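Maltose/maltodextrin-binding protein (Thermus thermophilus, PDB 2GH9) binds maltotriose between its two lobes and probably serves as the periplasmic receptor that delivers maltodextrins to an ABC transporter. Local coordinates at residues A[20-24]-A[285-290]; A[168-173]-A[184-188]; A[199-204]-A[355-361]; A[219-223]-A[239-245]. All coordinates share one frame. Residue numbers count along the deposited sequence, not the author numbering.

Interaction 1 (A[20-24]-A[285-290])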
loop_
_atom_site.group_PDB
_atom_site.type_symbol
_atom_site.label_atom_id
_atom_site.label_comp_id
_atom_site.label_asym_id
_atom_site.label_seq_id
_atom_site.Cartn_x
_atom_site.Cartn_y
_atom_site.Cartn_z
ATOM N N GLN A 20 14.244 12.172 13.106
ATOM C CA GLN A 20 14.377 11.107 14.102
ATOM C C GLN A 20 15.795 10.525 14.111
ATOM O O GLN A 20 16.300 10.113 15.165
ATOM C CB GLN A 20 13.332 9.992 13.892
ATOM C CG GLN A 20 11.867 10.443 13.803
ATOM C CD GLN A 20 11.556 11.743 14.558
ATOM O OE1 GLN A 20 11.063 12.721 13.975
ATOM N NE2 GLN A 20 11.843 11.753 15.852
ATOM N N ALA A 21 16.431 10.491 12.944
ATOM C CA ALA A 21 17.793 9.978 12.821
ATOM C C ALA A 21 18.784 10.924 13.508
ATOM O O ALA A 21 19.727 10.473 14.178
ATOM C CB ALA A 21 18.173 9.779 11.355
ATOM N N ARG A 22 18.567 12.232 13.317
ATOM C CA ARG A 22 19.386 13.253 13.979
ATOM C C ARG A 22 19.222 13.151 15.504
ATOM O O ARG A 22 20.206 13.027 16.236
ATOM C CB ARG A 22 19.025 14.661 13.463
ATOM C CG ARG A 22 19.582 14.974 12.072
ATOM C CD ARG A 22 19.548 16.463 11.763
ATOM N NE ARG A 22 18.184 16.989 11.840
ATOM C CZ ARG A 22 17.320 17.037 10.823
ATOM N NH1 ARG A 22 17.654 16.608 9.607
ATOM N NH2 ARG A 22 16.105 17.530 11.025
ATOM N N THR A 23 17.974 13.159 15.965
ATOM C CA THR A 23 17.653 12.996 17.378
ATOM C C THR A 23 18.274 11.732 18.025
ATOM O O THR A 23 18.754 11.806 19.157
ATOM C CB THR A 23 16.137 12.999 17.596
ATOM O OG1 THR A 23 15.593 14.226 17.098
ATOM C CG2 THR A 23 15.796 12.867 19.055
ATOM N N PHE A 24 18.277 10.600 17.316
ATOM C CA PHE A 24 18.905 9.372 17.829
ATOM C C PHE A 24 20.421 9.486 17.961
ATOM O O PHE A 24 21.002 8.859 18.829
ATOM C CB PHE A 24 18.595 8.161 16.938
ATOM C CG PHE A 24 18.962 6.842 17.553
ATOM C CD1 PHE A 24 18.184 6.293 18.565
ATOM C CD2 PHE A 24 20.065 6.128 17.106
ATOM C CE1 PHE A 24 18.512 5.053 19.129
ATOM C CE2 PHE A 24 20.397 4.892 17.667
ATOM C CZ PHE A 24 19.619 4.359 18.672
ATOM N N ASN A 285 17.287 -0.457 18.809
ATOM C CA ASN A 285 16.937 0.679 19.654
ATOM C C ASN A 285 16.389 1.808 18.800
ATOM O O ASN A 285 15.402 2.417 19.159
ATOM C CB ASN A 285 18.139 1.177 20.465
ATOM C CG ASN A 285 18.416 0.334 21.702
ATOM O OD1 ASN A 285 17.522 -0.311 22.247
ATOM N ND2 ASN A 285 19.664 0.344 22.148
ATOM N N PHE A 286 17.013 2.068 17.657
ATOM C CA PHE A 286 16.563 3.165 16.800
ATOM C C PHE A 286 15.171 2.871 16.236
ATOM O O PHE A 286 14.308 3.746 16.232
ATOM C CB PHE A 286 17.544 3.423 15.667
ATOM C CG PHE A 286 17.068 4.466 14.696
ATOM C CD1 PHE A 286 16.737 5.743 15.146
ATOM C CD2 PHE A 286 16.963 4.183 13.345
ATOM C CE1 PHE A 286 16.292 6.730 14.254
ATOM C CE2 PHE A 286 16.518 5.172 12.442
ATOM C CZ PHE A 286 16.179 6.438 12.906
ATOM N N ALA A 287 14.962 1.641 15.771
ATOM C CA ALA A 287 13.642 1.208 15.305
ATOM C C ALA A 287 12.556 1.445 16.366
ATOM O O ALA A 287 11.457 1.915 16.043
ATOM C CB ALA A 287 13.678 -0.259 14.886
ATOM N N LYS A 288 12.875 1.143 17.628
ATOM C CA LYS A 288 11.904 1.279 18.699
ATOM C C LYS A 288 11.564 2.754 18.930
ATOM O O LYS A 288 10.425 3.052 19.225
ATOM C CB LYS A 288 12.367 0.557 19.985
ATOM C CG LYS A 288 12.411 -0.970 19.827
ATOM C CD LYS A 288 13.215 -1.687 20.909
ATOM C CE LYS A 288 12.530 -1.616 22.259
ATOM N NZ LYS A 288 13.117 -2.607 23.234
ATOM N N THR A 289 12.520 3.662 18.733
ATOM C CA THR A 289 12.240 5.109 18.869
ATOM C C THR A 289 11.190 5.585 17.855
ATOM O O THR A 289 10.438 6.498 18.145
ATOM C CB THR A 289 13.511 6.022 18.742
ATOM O OG1 THR A 289 14.063 5.969 17.403
ATOM C CG2 THR A 289 14.574 5.634 19.785
ATOM N N LEU A 290 11.152 4.959 16.675
ATOM C CA LEU A 290 10.301 5.415 15.579
ATOM C C LEU A 290 8.823 5.063 15.771
ATOM O O LEU A 290 7.956 5.687 15.163
ATOM C CB LEU A 290 10.816 4.838 14.230
ATOM C CG LEU A 290 12.261 5.112 13.775
ATOM C CD1 LEU A 290 12.602 4.350 12.464
ATOM C CD2 LEU A 290 12.557 6.625 13.613
HETATM O O HOH W 1 15.067 9.037 17.390
#

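Interaction 2 (A[168-173]-A[184-188])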
loop_
_atom_site.group_PDB
_atom_site.type_symbol
_atom_site.label_atom_id
_atom_site.label_comp_id
_atom_site.label_asym_id
_atom_site.label_seq_id
_atom_site.Cartn_x
_atom_site.Cartn_y
_atom_site.Cartn_z
ATOM N N ALA A 168 -13.775 -11.352 -5.772
ATOM C CA ALA A 168 -12.573 -11.913 -5.128
ATOM C C ALA A 168 -12.491 -11.437 -3.682
ATOM O O ALA A 168 -12.319 -10.255 -3.447
ATOM C CB ALA A 168 -11.294 -11.494 -5.902
ATOM N N GLU A 169 -12.642 -12.345 -2.718
ATOM C CA GLU A 169 -12.496 -11.993 -1.287
ATOM C C GLU A 169 -11.079 -11.469 -1.008
ATOM O O GLU A 169 -10.880 -10.452 -0.360
ATOM C CB GLU A 169 -12.789 -13.223 -0.420
ATOM C CG GLU A 169 -12.573 -13.056 1.081
ATOM C CD GLU A 169 -13.285 -11.838 1.683
ATOM O OE1 GLU A 169 -14.412 -11.491 1.255
ATOM O OE2 GLU A 169 -12.706 -11.228 2.610
ATOM N N ASN A 170 -10.105 -12.188 -1.531
ATOM C CA ASN A 170 -8.727 -11.784 -1.474
ATOM C C ASN A 170 -8.048 -12.427 -2.672
ATOM O O ASN A 170 -8.742 -12.796 -3.637
ATOM C CB ASN A 170 -8.107 -12.185 -0.121
ATOM C CG ASN A 170 -6.906 -11.310 0.265
ATOM O OD1 ASN A 170 -6.054 -11.023 -0.575
ATOM N ND2 ASN A 170 -6.844 -10.888 1.526
ATOM N N VAL A 171 -6.710 -12.520 -2.644
ATOM C CA VAL A 171 -5.952 -13.092 -3.730
ATOM C C VAL A 171 -6.156 -14.605 -3.779
ATOM O O VAL A 171 -6.340 -15.177 -4.848
ATOM C CB VAL A 171 -4.436 -12.770 -3.601
ATOM C CG1 VAL A 171 -3.630 -13.521 -4.664
ATOM C CG2 VAL A 171 -4.198 -11.270 -3.735
ATOM N N PHE A 172 -6.120 -15.230 -2.609
ATOM C CA PHE A 172 -6.185 -16.684 -2.469
ATOM C C PHE A 172 -7.362 -17.092 -1.588
ATOM O O PHE A 172 -7.700 -16.389 -0.638
ATOM C CB PHE A 172 -4.924 -17.200 -1.785
ATOM C CG PHE A 172 -3.641 -16.859 -2.483
ATOM C CD1 PHE A 172 -3.307 -17.452 -3.688
ATOM C CD2 PHE A 172 -2.726 -16.007 -1.889
ATOM C CE1 PHE A 172 -2.085 -17.163 -4.313
ATOM C CE2 PHE A 172 -1.518 -15.728 -2.495
ATOM C CZ PHE A 172 -1.193 -16.300 -3.706
ATOM N N ALA A 173 -7.960 -18.245 -1.888
ATOM C CA ALA A 173 -8.982 -18.849 -1.030
ATOM C C ALA A 173 -8.371 -19.291 0.310
ATOM O O ALA A 173 -7.205 -19.681 0.359
ATOM C CB ALA A 173 -9.627 -20.039 -1.749
ATOM N N LYS A 184 -5.195 -21.960 -4.905
ATOM C CA LYS A 184 -6.543 -21.505 -5.278
ATOM C C LYS A 184 -6.668 -19.974 -5.407
ATOM O O LYS A 184 -7.064 -19.290 -4.458
ATOM C CB LYS A 184 -7.556 -22.016 -4.254
ATOM C CG LYS A 184 -7.786 -23.544 -4.281
ATOM C CD LYS A 184 -8.549 -23.987 -3.015
ATOM C CE LYS A 184 -8.584 -25.508 -2.863
ATOM N NZ LYS A 184 -8.699 -25.901 -1.419
ATOM N N LEU A 185 -6.340 -19.444 -6.584
ATOM C CA LEU A 185 -6.521 -18.016 -6.843
ATOM C C LEU A 185 -8.003 -17.678 -6.818
ATOM O O LEU A 185 -8.840 -18.534 -7.114
ATOM C CB LEU A 185 -5.975 -17.603 -8.206
ATOM C CG LEU A 185 -4.483 -17.389 -8.438
ATOM C CD1 LEU A 185 -4.292 -16.959 -9.885
ATOM C CD2 LEU A 185 -3.883 -16.362 -7.496
ATOM N N LEU A 186 -8.311 -16.429 -6.458
ATOM C CA LEU A 186 -9.669 -15.893 -6.532
ATOM C C LEU A 186 -9.789 -14.728 -7.519
ATOM O O LEU A 186 -10.888 -14.213 -7.732
ATOM C CB LEU A 186 -10.150 -15.458 -5.142
ATOM C CG LEU A 186 -10.432 -16.616 -4.190
ATOM C CD1 LEU A 186 -10.802 -16.114 -2.818
ATOM C CD2 LEU A 186 -11.527 -17.522 -4.772
ATOM N N ILE A 187 -8.675 -14.354 -8.147
ATOM C CA ILE A 187 -8.634 -13.190 -9.035
ATOM C C ILE A 187 -8.649 -13.554 -10.527
ATOM O O ILE A 187 -8.525 -12.685 -11.378
ATOM C CB ILE A 187 -7.434 -12.260 -8.692
ATOM C CG1 ILE A 187 -6.100 -13.008 -8.777
ATOM C CG2 ILE A 187 -7.641 -11.647 -7.283
ATOM C CD1 ILE A 187 -4.879 -12.083 -9.048
ATOM N N GLY A 188 -8.792 -14.848 -10.829
ATOM C CA GLY A 188 -8.952 -15.320 -12.200
ATOM C C GLY A 188 -10.408 -15.644 -12.484
ATOM O O GLY A 188 -11.315 -15.231 -11.736
#

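Interaction 3 (A[199-204]-A[355-361])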
loop_
_atom_site.group_PDB
_atom_site.type_symbol
_atom_site.label_atom_id
_atom_site.label_comp_id
_atom_site.label_asym_id
_atom_site.label_seq_id
_atom_site.Cartn_x
_atom_site.Cartn_y
_atom_site.Cartn_z
ATOM N N ILE A 199 -11.906 -2.202 -16.000
ATOM C CA ILE A 199 -10.672 -1.430 -16.104
ATOM C C ILE A 199 -10.458 -0.969 -17.553
ATOM O O ILE A 199 -10.182 0.202 -17.780
ATOM C CB ILE A 199 -9.432 -2.156 -15.529
ATOM C CG1 ILE A 199 -9.604 -2.402 -14.024
ATOM C CG2 ILE A 199 -8.158 -1.325 -15.801
ATOM C CD1 ILE A 199 -8.776 -3.556 -13.450
ATOM N N LYS A 200 -10.633 -1.858 -18.524
ATOM C CA LYS A 200 -10.633 -1.419 -19.942
ATOM C C LYS A 200 -11.604 -0.275 -20.213
ATOM O O LYS A 200 -11.245 0.722 -20.852
ATOM C CB LYS A 200 -10.948 -2.572 -20.887
ATOM C CG LYS A 200 -9.790 -3.463 -21.131
ATOM C CD LYS A 200 -10.162 -4.673 -22.023
ATOM C CE LYS A 200 -10.362 -4.298 -23.496
ATOM N NZ LYS A 200 -10.722 -5.539 -24.272
ATOM N N ASP A 201 -12.822 -0.413 -19.691
ATOM C CA ASP A 201 -13.880 0.564 -19.912
ATOM C C ASP A 201 -13.512 1.923 -19.373
ATOM O O ASP A 201 -13.978 2.925 -19.893
ATOM C CB ASP A 201 -15.215 0.116 -19.282
ATOM C CG ASP A 201 -15.834 -1.094 -19.970
ATOM O OD1 ASP A 201 -15.379 -1.496 -21.065
ATOM O OD2 ASP A 201 -16.797 -1.659 -19.400
ATOM N N LEU A 202 -12.709 1.962 -18.305
ATOM C CA LEU A 202 -12.231 3.225 -17.735
ATOM C C LEU A 202 -11.453 4.028 -18.793
ATOM O O LEU A 202 -11.371 5.243 -18.724
ATOM C CB LEU A 202 -11.355 2.976 -16.472
ATOM C CG LEU A 202 -12.079 2.583 -15.162
ATOM C CD1 LEU A 202 -11.108 2.288 -14.013
ATOM C CD2 LEU A 202 -13.045 3.671 -14.724
ATOM N N ARG A 203 -10.875 3.330 -19.759
ATOM C CA ARG A 203 -10.181 4.002 -20.858
ATOM C C ARG A 203 -11.064 4.089 -22.099
ATOM O O ARG A 203 -11.305 5.162 -22.587
ATOM C CB ARG A 203 -8.883 3.284 -21.192
ATOM C CG ARG A 203 -8.066 3.929 -22.316
ATOM C CD ARG A 203 -6.691 3.286 -22.380
ATOM N NE ARG A 203 -5.858 3.739 -21.262
ATOM C CZ ARG A 203 -4.735 3.154 -20.851
ATOM N NH1 ARG A 203 -4.277 2.069 -21.449
ATOM N NH2 ARG A 203 -4.068 3.661 -19.822
ATOM N N PHE A 204 -11.558 2.956 -22.583
ATOM C CA PHE A 204 -12.148 2.903 -23.930
ATOM C C PHE A 204 -13.648 3.214 -24.022
ATOM O O PHE A 204 -14.174 3.447 -25.128
ATOM C CB PHE A 204 -11.879 1.539 -24.541
ATOM C CG PHE A 204 -10.424 1.187 -24.611
ATOM C CD1 PHE A 204 -9.524 2.030 -25.267
ATOM C CD2 PHE A 204 -9.941 0.021 -24.014
ATOM C CE1 PHE A 204 -8.164 1.703 -25.331
ATOM C CE2 PHE A 204 -8.590 -0.301 -24.070
ATOM C CZ PHE A 204 -7.706 0.541 -24.734
ATOM N N ALA A 355 -4.661 -5.973 -20.983
ATOM C CA ALA A 355 -6.079 -5.671 -21.145
ATOM C C ALA A 355 -6.281 -4.244 -21.657
ATOM O O ALA A 355 -7.019 -4.029 -22.627
ATOM C CB ALA A 355 -6.839 -5.906 -19.831
ATOM N N ILE A 356 -5.589 -3.283 -21.049
ATOM C CA ILE A 356 -5.794 -1.856 -21.336
ATOM C C ILE A 356 -4.979 -1.326 -22.517
ATOM O O ILE A 356 -5.140 -0.186 -22.916
ATOM C CB ILE A 356 -5.541 -0.960 -20.068
ATOM C CG1 ILE A 356 -4.052 -0.917 -19.671
ATOM C CG2 ILE A 356 -6.394 -1.462 -18.917
ATOM C CD1 ILE A 356 -3.721 -0.037 -18.451
ATOM N N GLN A 357 -4.113 -2.157 -23.074
ATOM C CA GLN A 357 -3.265 -1.747 -24.188
ATOM C C GLN A 357 -4.095 -1.548 -25.463
ATOM O O GLN A 357 -3.871 -0.581 -26.194
ATOM C CB GLN A 357 -2.150 -2.774 -24.385
ATOM C CG GLN A 357 -1.552 -2.887 -25.778
ATOM C CD GLN A 357 -0.582 -4.049 -25.855
ATOM O OE1 GLN A 357 -0.896 -5.118 -26.416
ATOM N NE2 GLN A 357 0.593 -3.869 -25.250
ATOM N N ARG A 358 -5.051 -2.447 -25.706
ATOM C CA ARG A 358 -5.927 -2.345 -26.876
ATOM C C ARG A 358 -7.393 -2.694 -26.545
ATOM O O ARG A 358 -7.652 -3.540 -25.683
ATOM C CB ARG A 358 -5.405 -3.245 -28.001
ATOM C CG ARG A 358 -5.518 -4.744 -27.725
ATOM C CD ARG A 358 -4.676 -5.570 -28.707
ATOM N NE ARG A 358 -5.273 -5.578 -30.048
ATOM C CZ ARG A 358 -6.126 -6.496 -30.511
ATOM N NH1 ARG A 358 -6.511 -7.528 -29.755
ATOM N NH2 ARG A 358 -6.603 -6.386 -31.755
ATOM N N PRO A 359 -8.358 -2.029 -27.227
ATOM C CA PRO A 359 -9.798 -2.362 -27.145
ATOM C C PRO A 359 -10.149 -3.829 -27.445
ATOM O O PRO A 359 -11.090 -4.375 -26.853
ATOM C CB PRO A 359 -10.424 -1.462 -28.210
ATOM C CG PRO A 359 -9.496 -0.314 -28.340
ATOM C CD PRO A 359 -8.124 -0.867 -28.110
ATOM N N ASP A 360 -9.390 -4.456 -28.346
ATOM C CA ASP A 360 -9.690 -5.804 -28.841
ATOM C C ASP A 360 -9.039 -6.917 -28.001
ATOM O O ASP A 360 -8.980 -8.075 -28.429
ATOM C CB ASP A 360 -9.212 -5.937 -30.289
ATOM C CG ASP A 360 -10.196 -5.363 -31.316
ATOM O OD1 ASP A 360 -10.727 -4.224 -31.137
ATOM O OD2 ASP A 360 -10.394 -6.058 -32.348
ATOM N N SER A 361 -8.550 -6.583 -26.810
ATOM C CA SER A 361 -7.826 -7.554 -26.002
ATOM C C SER A 361 -8.759 -8.644 -25.483
ATOM O O SER A 361 -9.824 -8.362 -24.928
ATOM C CB SER A 361 -7.099 -6.853 -24.841
ATOM O OG SER A 361 -8.011 -6.336 -23.895
#

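Interaction 4 (A[219-223]-A[239-245])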
loop_
_atom_site.group_PDB
_atom_site.type_symbol
_atom_site.label_atom_id
_atom_site.label_comp_id
_atom_site.label_asym_id
_atom_site.label_seq_id
_atom_site.Cartn_x
_atom_site.Cartn_y
_atom_site.Cartn_z
ATOM N N ASP A 219 -0.359 11.304 -9.808
ATOM C CA ASP A 219 0.032 11.963 -8.584
ATOM C C ASP A 219 0.459 13.396 -8.865
ATOM O O ASP A 219 0.110 14.307 -8.110
ATOM C CB ASP A 219 1.161 11.207 -7.905
ATOM C CG ASP A 219 1.471 11.761 -6.535
ATOM O OD1 ASP A 219 0.534 11.923 -5.730
ATOM O OD2 ASP A 219 2.657 12.044 -6.282
ATOM N N GLY A 220 1.218 13.572 -9.951
ATOM C CA GLY A 220 1.690 14.911 -10.368
ATOM C C GLY A 220 0.524 15.846 -10.633
ATOM O O GLY A 220 0.473 16.960 -10.110
ATOM N N ALA A 221 -0.438 15.349 -11.409
ATOM C CA ALA A 221 -1.677 16.061 -11.705
ATOM C C ALA A 221 -2.476 16.519 -10.481
ATOM O O ALA A 221 -2.960 17.648 -10.454
ATOM C CB ALA A 221 -2.542 15.215 -12.639
ATOM N N PHE A 222 -2.584 15.676 -9.448
ATOM C CA PHE A 222 -3.328 16.041 -8.233
ATOM C C PHE A 222 -2.600 17.107 -7.424
ATOM O O PHE A 222 -3.219 18.072 -6.957
ATOM C CB PHE A 222 -3.599 14.800 -7.370
ATOM C CG PHE A 222 -4.742 14.959 -6.391
ATOM C CD1 PHE A 222 -6.063 14.816 -6.809
ATOM C CD2 PHE A 222 -4.495 15.223 -5.052
ATOM C CE1 PHE A 222 -7.120 14.933 -5.906
ATOM C CE2 PHE A 222 -5.540 15.348 -4.139
ATOM C CZ PHE A 222 -6.862 15.199 -4.565
ATOM N N LYS A 223 -1.284 16.929 -7.257
ATOM C CA LYS A 223 -0.427 17.929 -6.600
ATOM C C LYS A 223 -0.483 19.282 -7.289
ATOM O O LYS A 223 -0.591 20.307 -6.621
ATOM C CB LYS A 223 1.039 17.471 -6.552
ATOM C CG LYS A 223 1.318 16.488 -5.453
ATOM C CD LYS A 223 2.809 16.323 -5.145
ATOM C CE LYS A 223 3.630 15.869 -6.327
ATOM N NZ LYS A 223 5.012 15.496 -5.894
ATOM N N ASP A 239 2.775 15.184 0.522
ATOM C CA ASP A 239 2.988 16.091 -0.608
ATOM C C ASP A 239 1.741 16.884 -0.975
ATOM O O ASP A 239 1.869 18.020 -1.424
ATOM C CB ASP A 239 3.516 15.339 -1.821
ATOM C CG ASP A 239 4.879 14.707 -1.577
ATOM O OD1 ASP A 239 5.762 15.407 -1.042
ATOM O OD2 ASP A 239 5.083 13.523 -1.949
ATOM N N TYR A 240 0.549 16.315 -0.753
ATOM C CA TYR A 240 -0.711 17.067 -0.908
ATOM C C TYR A 240 -0.912 18.139 0.176
ATOM O O TYR A 240 -1.398 19.241 -0.134
ATOM C CB TYR A 240 -1.962 16.151 -0.959
ATOM C CG TYR A 240 -1.937 15.054 -2.012
ATOM C CD1 TYR A 240 -1.001 15.065 -3.055
ATOM C CD2 TYR A 240 -2.865 14.013 -1.974
ATOM C CE1 TYR A 240 -0.957 14.053 -4.003
ATOM C CE2 TYR A 240 -2.839 12.996 -2.933
ATOM C CZ TYR A 240 -1.882 13.023 -3.941
ATOM O OH TYR A 240 -1.831 12.033 -4.892
ATOM N N LYS A 241 -0.594 17.813 1.435
ATOM C CA LYS A 241 -0.618 18.801 2.515
ATOM C C LYS A 241 0.387 19.923 2.206
ATOM O O LYS A 241 0.073 21.104 2.357
ATOM C CB LYS A 241 -0.297 18.173 3.888
ATOM C CG LYS A 241 -1.330 17.216 4.452
ATOM C CD LYS A 241 -0.800 16.487 5.702
ATOM C CE LYS A 241 -1.916 15.726 6.420
ATOM N NZ LYS A 241 -1.457 14.987 7.639
ATOM N N LYS A 242 1.578 19.550 1.750
ATOM C CA LYS A 242 2.646 20.518 1.443
ATOM C C LYS A 242 2.294 21.449 0.279
ATOM O O LYS A 242 2.629 22.640 0.306
ATOM C CB LYS A 242 3.959 19.799 1.153
ATOM C CG LYS A 242 5.177 20.719 1.025
ATOM C CD LYS A 242 6.458 19.918 0.755
ATOM C CE LYS A 242 7.535 20.789 0.100
ATOM N NZ LYS A 242 8.851 20.094 -0.102
ATOM N N ALA A 243 1.605 20.914 -0.729
ATOM C CA ALA A 243 1.107 21.724 -1.839
ATOM C C ALA A 243 -0.222 22.408 -1.485
ATOM O O ALA A 243 -0.855 23.010 -2.346
ATOM C CB ALA A 243 0.956 20.877 -3.096
ATOM N N LYS A 244 -0.637 22.303 -0.227
ATOM C CA LYS A 244 -1.825 22.980 0.303
ATOM C C LYS A 244 -3.162 22.594 -0.382
ATOM O O LYS A 244 -4.136 23.356 -0.303
ATOM C CB LYS A 244 -1.631 24.517 0.280
ATOM C CG LYS A 244 -0.232 25.032 0.749
ATOM C CD LYS A 244 0.153 24.530 2.139
ATOM C CE LYS A 244 1.514 25.110 2.625
ATOM N NZ LYS A 244 2.740 24.224 2.481
ATOM N N VAL A 245 -3.218 21.420 -1.024
ATOM C CA VAL A 245 -4.466 20.911 -1.612
ATOM C C VAL A 245 -5.447 20.568 -0.497
ATOM O O VAL A 245 -5.086 19.850 0.439
ATOM C CB VAL A 245 -4.245 19.628 -2.485
ATOM C CG1 VAL A 245 -5.595 19.031 -2.924
ATOM C CG2 VAL A 245 -3.338 19.919 -3.686
HETATM O O HOH W 2 4.687 13.070 -4.568
#

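Interaction 1 (A[20-24]-A[285-290])
Aromatic packing does most of the work here. The axes of segments 20-24 and 285-290, on helices 11-26 and 280-290, run at 128° to each other and approach to 10.5 Å, a gap that two phenylalanines fill. Phe286 CB sits 3.7 Å from the centroid of the Phe24 ring, almost on its normal, a CH-pi contact, while the two rings lie obliquely with centroids 5.1 Å apart and planes at 55°. Further carbon contacts extend the interface: Ala21 CB lies 4.2 Å from Phe286 CZ, Gln20 CB 3.5 Å from Leu290 CD2, and Thr289 CG2 3.9 Å from Phe24 CD1. The polar link is indirect. One water donates to Gln20 O (2.8 Å) and to Thr289 OG1 (3.2 Å), and that hydroxyl itself donates to Phe286 O of its own helix, 2.5 Å away. Beneath the pair lies the large mixed sheet: Ala21, Phe24 and Phe286 all rest on Val32 of strand 32-36, Phe286 also meets Ile3 and Val5 of strand 3-7, and Leu290 reaches Val60 of strand 58-63.

Interaction 2 (A[168-173]-A[184-188])
Two backbone hydrogen bonds hold these segments together: Leu186 N donates to Val171 O at 2.8 Å, and Ala173 N to Lys184 O at 2.9 Å, the latter nearly linear at 169°. They flank Phe172 and Leu185, an antiparallel non-hydrogen-bonded pair with CA atoms 4.6 Å apart, and the same two carbonyls take CA-H...O contacts, Leu185 CA to Val171 O at 3.5 Å and Phe172 CA to Lys184 O at 3.4 Å. Within the first segment, Asn170 OD1 accepts from Val171 N at 2.6 Å; the amide end of Asn170 donates to Pro334 O. Lys184 NZ makes a salt bridge with Asp175 OD2. Around the backbone, Leu185 CD2 packs against Phe172 CE1 (3.7 Å) and Val171 CG1 (4.0 Å). Leu186 turns in the other direction, placing CD1 4.2 Å from Ala173 CB, and Ile187 CG2 meets Ala168 CB at 3.9 Å. Val171 and Ile187 share Trp348 of helix 341-357, and Leu185 reaches Val371 and Ile374 of helix 363-378. The whole is a short antiparallel bridge by which the chain, after turning a corner at Lys184, pairs again with the start of strand 172-175, just ahead of helix 189-204.

Interaction 3 (A[199-204]-A[355-361])
Residues 199-204 end helix 189-204, with Phe204 N bonded to Lys200 O at 2.8 Å, while 355-361 runs from the last turn of helix 341-357 into a loop with a type I turn from Arg358 to Ser361. The backbones come closest at Lys200 and Ile356, whose CA atoms are 5.1 Å apart. Lys200 lies along this gap, its CG 3.2 Å from Ala355 O, and its NZ donates to Pro359 O (2.9 Å), Ser361 OG (2.9 Å) and Ser361 O (3.0 Å). Ser361 OG in turn donates to Ala355 O at 2.8 Å, tying the turn back to its helix. Arg203 NH1 bonds to Ile356 O at 2.8 Å; its NE holds Val209 O. Apolar contacts complete the joint: Ile199 CG2 touches Ile356 CG2 at 3.6 Å, and Pro359 CG stands over a face of the Phe204 ring, 3.9 Å from its centroid, a CH-pi contact. Ile199 also packs on Phe162 and Phe163 of helix 156-166. Across the two segments, then, Lys200 and Arg203 donate to carbonyls at the end of helix 341-357 and in the turn beyond, and to the Ser361 hydroxyl: the tie joins cationic donors to neutral acceptors instead of carboxylates.

Interaction 4 (A[219-223]-A[239-245])
This contact brings helices 215-224 and 237-242 together against the four-stranded sheet, where Phe222 and Tyr240 both pack on Ile230 of strand 227-232, near the sugar site: the Asp219 side chain is about 8 Å from a bound glucose unit. Tyr240 reaches across so that its OH donates to Asp219 OD1 at 2.5 Å, and the same hydroxyl has a second partner in Asn232. Its ring carries Phe222 over one face, Phe222 CD2 to Tyr240 CE2 3.5 Å, and Lys223 CG at its edge, 3.6 Å from Tyr240 CD1. Phe222 CE2 also meets Val245 CG1 at 3.9 Å. Val245 is positioned by a Schellman motif that ends helix 237-242: its N bonds to Tyr240 O, Lys244 N bonds to Lys241 O, and Lys244 adopts positive phi. Charges gather round one water, 2.8 Å from Asp219 OD2, 2.8 Å from Lys223 NZ and 2.7 Å from Asp239 OD2. Lys223 NZ and Asp239 OD2 stay 4.4 Å apart, so lysine and aspartate are joined through solvent, leaving the tyrosine-aspartate bond as the direct polar tie.

The four contacts spread over the two-lobed fold of a periplasmic binding protein, with maltotriose between the lobes. Interaction 1 packs two helices on the large mixed sheet of one lobe; the other three belong to the second lobe, where interaction 4 lies beside the four-stranded sheet. Interactions 1 and 3 are farthest apart, centres about 47 Å; interactions 2 and 3 are closest, about 22 Å, and both involve helix 341-357. Along the chain, interaction 1 joins residues 261 apart and encloses both 2 and 4, while interaction 3 crosses it, its second segment following 285-290. Each lobe is thus built from separated parts of the chain, which passes between the lobes more than once.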